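PDB 2X3E: 3-oxoacyl-[acyl-carrier-protein] synthase 3 from Pseudomonas aeruginosa, which probably catalyses the condensation of acetyl-CoA with malonyl-ACP, the first carbon-carbon bond-forming step that initiates bacterial fatty acid synthesis. Local coordinates for residues F219-V230 with R255-L264. The protein carries 1 engineered substitution. Sequence-based numbering, arbitrary orientation. Where two conformers were deposited one is given.
Sequences FGQAVTQMSDSV and RILAAVADQL
Val223 of helix 219-230 is a knob in the hole made by Ile256, Ala259, Val260 and Gln263 of helix 255-264, a compact example of knobs-into-holes packing in the C-terminal half of a thiolase-like fold. The axes cross at -46° and approach to 8.9 Å. From CB the knob divides. CG1, anti to the backbone N (chi1 174°), lies 3.6 Å from Ala259 O and meets CG of Gln263; CG2 rests 3.7 Å from the methyl CB of Ala259 and reaches both CG1 and CG2 of Ile256. On one flank the Phe219 and Ile256 side chains run antiparallel alongside each other, Phe219 CD1 3.5 Å from Ile256 CG1, while Arg255, the last residue of the predicted ACP-binding region, sets its CB near CE1 of that ring. In the conformer given, Met226 CE touches Val260 CG2, and its side chain lies near the predicted active-site His250, consistent with a place beside the active site. Farther along, Val230 CG1 meets Leu264 CD1, the two side chains roughly perpendicular. Buried Ser227, in the conformer given, donates from OG to Val223 O at 2.6 Å from above the carbonyl plane, opposite the face approached by Ser227 N, and its OG abuts Gln263 CB at 3.4 Å.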
loop_
_atom_site.group_PDB
_atom_site.type_symbol
_atom_site.label_atom_id
_atom_site.label_comp_id
_atom_site.label_asym_id
_atom_site.label_seq_id
_atom_site.Cartn_x
_atom_site.Cartn_y
_atom_site.Cartn_z
ATOM N N PHE A 219 -19.835 10.292 12.031
ATOM C CA PHE A 219 -19.948 11.763 11.951
ATOM C C PHE A 219 -19.161 12.482 13.038
ATOM O O PHE A 219 -18.198 13.199 12.743
ATOM C CB PHE A 219 -21.405 12.253 12.029
ATOM C CG PHE A 219 -21.523 13.752 12.243
ATOM C CD1 PHE A 219 -21.210 14.638 11.218
ATOM C CD2 PHE A 219 -21.908 14.273 13.475
ATOM C CE1 PHE A 219 -21.293 16.020 11.408
ATOM C CE2 PHE A 219 -21.991 15.657 13.675
ATOM C CZ PHE A 219 -21.685 16.529 12.636
ATOM N N GLY A 220 -19.595 12.303 14.284
ATOM C CA GLY A 220 -19.034 13.030 15.419
ATOM C C GLY A 220 -17.540 12.831 15.530
ATOM O O GLY A 220 -16.784 13.784 15.757
ATOM N N GLN A 221 -17.112 11.586 15.340
ATOM C CA GLN A 221 -15.706 11.250 15.460
ATOM C C GLN A 221 -14.884 11.868 14.332
ATOM O O GLN A 221 -13.799 12.396 14.577
ATOM C CB GLN A 221 -15.507 9.734 15.499
ATOM C CG GLN A 221 -14.243 9.351 16.232
ATOM C CD GLN A 221 -14.046 7.863 16.378
ATOM O OE1 GLN A 221 -12.917 7.405 16.516
ATOM N NE2 GLN A 221 -15.137 7.099 16.365
ATOM N N ALA A 222 -15.401 11.810 13.106
ATOM C CA ALA A 222 -14.710 12.405 11.962
ATOM C C ALA A 222 -14.384 13.885 12.193
ATOM O O ALA A 222 -13.277 14.324 11.907
ATOM C CB ALA A 222 -15.530 12.230 10.678
ATOM N N VAL A 223 -15.339 14.641 12.733
ATOM C CA VAL A 223 -15.124 16.070 12.980
ATOM C C VAL A 223 -13.968 16.309 13.950
ATOM O O VAL A 223 -13.066 17.099 13.671
ATOM C CB VAL A 223 -16.386 16.750 13.546
ATOM C CG1 VAL A 223 -16.079 18.199 13.937
ATOM C CG2 VAL A 223 -17.529 16.691 12.532
ATOM N N THR A 224 -14.016 15.625 15.089
ATOM C CA THR A 224 -12.990 15.747 16.133
ATOM C C THR A 224 -11.630 15.229 15.645
ATOM O O THR A 224 -10.590 15.850 15.878
ATOM C CB THR A 224 -13.420 14.965 17.403
ATOM O OG1 THR A 224 -14.701 15.422 17.844
ATOM C CG2 THR A 224 -12.435 15.170 18.527
ATOM N N GLN A 225 -11.647 14.090 14.960
ATOM C CA GLN A 225 -10.415 13.452 14.487
ATOM C C GLN A 225 -9.628 14.379 13.563
ATOM O O GLN A 225 -8.418 14.559 13.732
ATOM C CB GLN A 225 -10.734 12.144 13.756
ATOM C CG GLN A 225 -11.204 11.020 14.661
ATOM C CD GLN A 225 -10.070 10.163 15.189
ATOM O OE1 GLN A 225 -8.911 10.550 15.125
ATOM N NE2 GLN A 225 -10.407 9.002 15.722
ATOM N N MET A 226 -10.317 14.981 12.597
ATOM C CA MET A 226 -9.644 15.871 11.664
ATOM C C MET A 226 -9.270 17.196 12.335
ATOM O O MET A 226 -8.155 17.679 12.144
ATOM C CB MET A 226 -10.470 16.071 10.385
ATOM C CG MET A 226 -10.217 14.967 9.353
ATOM S SD MET A 226 -10.997 15.269 7.764
ATOM C CE MET A 226 -11.532 16.948 8.047
ATOM N N SER A 227 -10.171 17.769 13.136
ATOM C CA SER A 227 -9.896 19.025 13.848
ATOM C C SER A 227 -8.673 18.907 14.759
ATOM O O SER A 227 -7.782 19.766 14.761
ATOM C CB SER A 227 -11.102 19.436 14.695
ATOM O OG SER A 227 -12.257 19.588 13.896
ATOM N N ASP A 228 -8.636 17.837 15.550
ATOM C CA ASP A 228 -7.513 17.621 16.474
ATOM C C ASP A 228 -6.205 17.371 15.714
ATOM O O ASP A 228 -5.146 17.852 16.122
ATOM C CB ASP A 228 -7.797 16.445 17.421
ATOM C CG ASP A 228 -8.957 16.711 18.382
ATOM O OD1 ASP A 228 -9.221 17.885 18.727
ATOM O OD2 ASP A 228 -9.603 15.728 18.818
ATOM N N SER A 229 -6.283 16.627 14.608
ATOM C CA SER A 229 -5.100 16.336 13.788
ATOM C C SER A 229 -4.529 17.620 13.184
ATOM O O SER A 229 -3.307 17.838 13.201
ATOM C CB SER A 229 -5.428 15.316 12.689
ATOM O OG SER A 229 -4.275 15.028 11.907
ATOM N N VAL A 230 -5.415 18.480 12.680
ATOM C CA VAL A 230 -5.009 19.791 12.176
ATOM C C VAL A 230 -4.307 20.565 13.289
ATOM O O VAL A 230 -3.218 21.091 13.087
ATOM C CB VAL A 230 -6.206 20.612 11.629
ATOM C CG1 VAL A 230 -5.760 22.029 11.248
ATOM C CG2 VAL A 230 -6.829 19.913 10.428
ATOM N N ARG A 255 -21.849 18.537 6.218
ATOM C CA ARG A 255 -21.803 19.094 7.572
ATOM C C ARG A 255 -20.422 18.998 8.222
ATOM O O ARG A 255 -20.026 19.893 8.968
ATOM C CB ARG A 255 -22.841 18.424 8.472
ATOM C CG ARG A 255 -24.277 18.761 8.113
ATOM C CD ARG A 255 -25.179 18.773 9.346
ATOM N NE ARG A 255 -26.533 18.312 9.043
ATOM C CZ ARG A 255 -26.896 17.034 8.930
ATOM N NH1 ARG A 255 -26.007 16.052 9.090
ATOM N NH2 ARG A 255 -28.160 16.730 8.654
ATOM N N ILE A 256 -19.689 17.925 7.927
ATOM C CA ILE A 256 -18.398 17.680 8.578
ATOM C C ILE A 256 -17.378 18.782 8.280
ATOM O O ILE A 256 -16.604 19.174 9.159
ATOM C CB ILE A 256 -17.831 16.277 8.203
ATOM C CG1 ILE A 256 -18.651 15.188 8.901
ATOM C CG2 ILE A 256 -16.364 16.144 8.600
ATOM C CD1 ILE A 256 -18.482 13.810 8.304
ATOM N N LEU A 257 -17.402 19.304 7.058
ATOM C CA LEU A 257 -16.407 20.284 6.623
ATOM C C LEU A 257 -16.505 21.586 7.429
ATOM O O LEU A 257 -15.512 22.051 7.985
ATOM C CB LEU A 257 -16.551 20.553 5.119
ATOM C CG LEU A 257 -16.298 19.322 4.239
ATOM C CD1 LEU A 257 -16.723 19.550 2.798
ATOM C CD2 LEU A 257 -14.854 18.951 4.294
ATOM N N ALA A 258 -17.705 22.157 7.506
ATOM C CA ALA A 258 -17.929 23.351 8.323
ATOM C C ALA A 258 -17.746 23.085 9.822
ATOM O O ALA A 258 -17.298 23.969 10.553
ATOM C CB ALA A 258 -19.308 23.932 8.058
ATOM N N ALA A 259 -18.104 21.885 10.277
ATOM C CA ALA A 259 -17.932 21.506 11.686
ATOM C C ALA A 259 -16.454 21.429 12.078
ATOM O O ALA A 259 -16.100 21.721 13.220
ATOM C CB ALA A 259 -18.632 20.182 11.983
ATOM N N VAL A 260 -15.594 21.029 11.145
ATOM C CA VAL A 260 -14.157 21.043 11.400
ATOM C C VAL A 260 -13.655 22.488 11.588
ATOM O O VAL A 260 -12.930 22.769 12.543
ATOM C CB VAL A 260 -13.370 20.305 10.293
ATOM C CG1 VAL A 260 -11.867 20.539 10.443
ATOM C CG2 VAL A 260 -13.682 18.814 10.344
ATOM N N ALA A 261 -14.058 23.396 10.697
ATOM C CA ALA A 261 -13.738 24.821 10.842
ATOM C C ALA A 261 -14.208 25.380 12.191
ATOM O O ALA A 261 -13.457 26.082 12.883
ATOM C CB ALA A 261 -14.351 25.631 9.690
ATOM N N ASP A 262 -15.449 25.066 12.548
ATOM C CA ASP A 262 -16.035 25.477 13.828
ATOM C C ASP A 262 -15.124 25.102 14.999
ATOM O O ASP A 262 -14.835 25.941 15.852
ATOM C CB ASP A 262 -17.423 24.847 14.004
ATOM C CG ASP A 262 -18.059 25.169 15.348
ATOM O OD1 ASP A 262 -18.030 26.344 15.769
ATOM O OD2 ASP A 262 -18.592 24.237 15.985
ATOM N N GLN A 263 -14.676 23.853 15.043
ATOM C CA GLN A 263 -13.809 23.398 16.144
ATOM C C GLN A 263 -12.509 24.191 16.237
ATOM O O GLN A 263 -12.000 24.423 17.338
ATOM C CB GLN A 263 -13.472 21.907 16.015
ATOM C CG GLN A 263 -14.635 20.974 16.283
ATOM C CD GLN A 263 -15.149 21.045 17.709
ATOM O OE1 GLN A 263 -14.371 21.093 18.664
ATOM N NE2 GLN A 263 -16.470 21.038 17.862
ATOM N N LEU A 264 -11.983 24.594 15.080
ATOM C CA LEU A 264 -10.731 25.348 15.003
ATOM C C LEU A 264 -10.931 26.856 15.097
ATOM O O LEU A 264 -9.955 27.595 15.067
ATOM C CB LEU A 264 -10.010 25.037 13.679
ATOM C CG LEU A 264 -9.535 23.605 13.420
ATOM C CD1 LEU A 264 -9.279 23.376 11.940
ATOM C CD2 LEU A 264 -8.282 23.302 14.226
#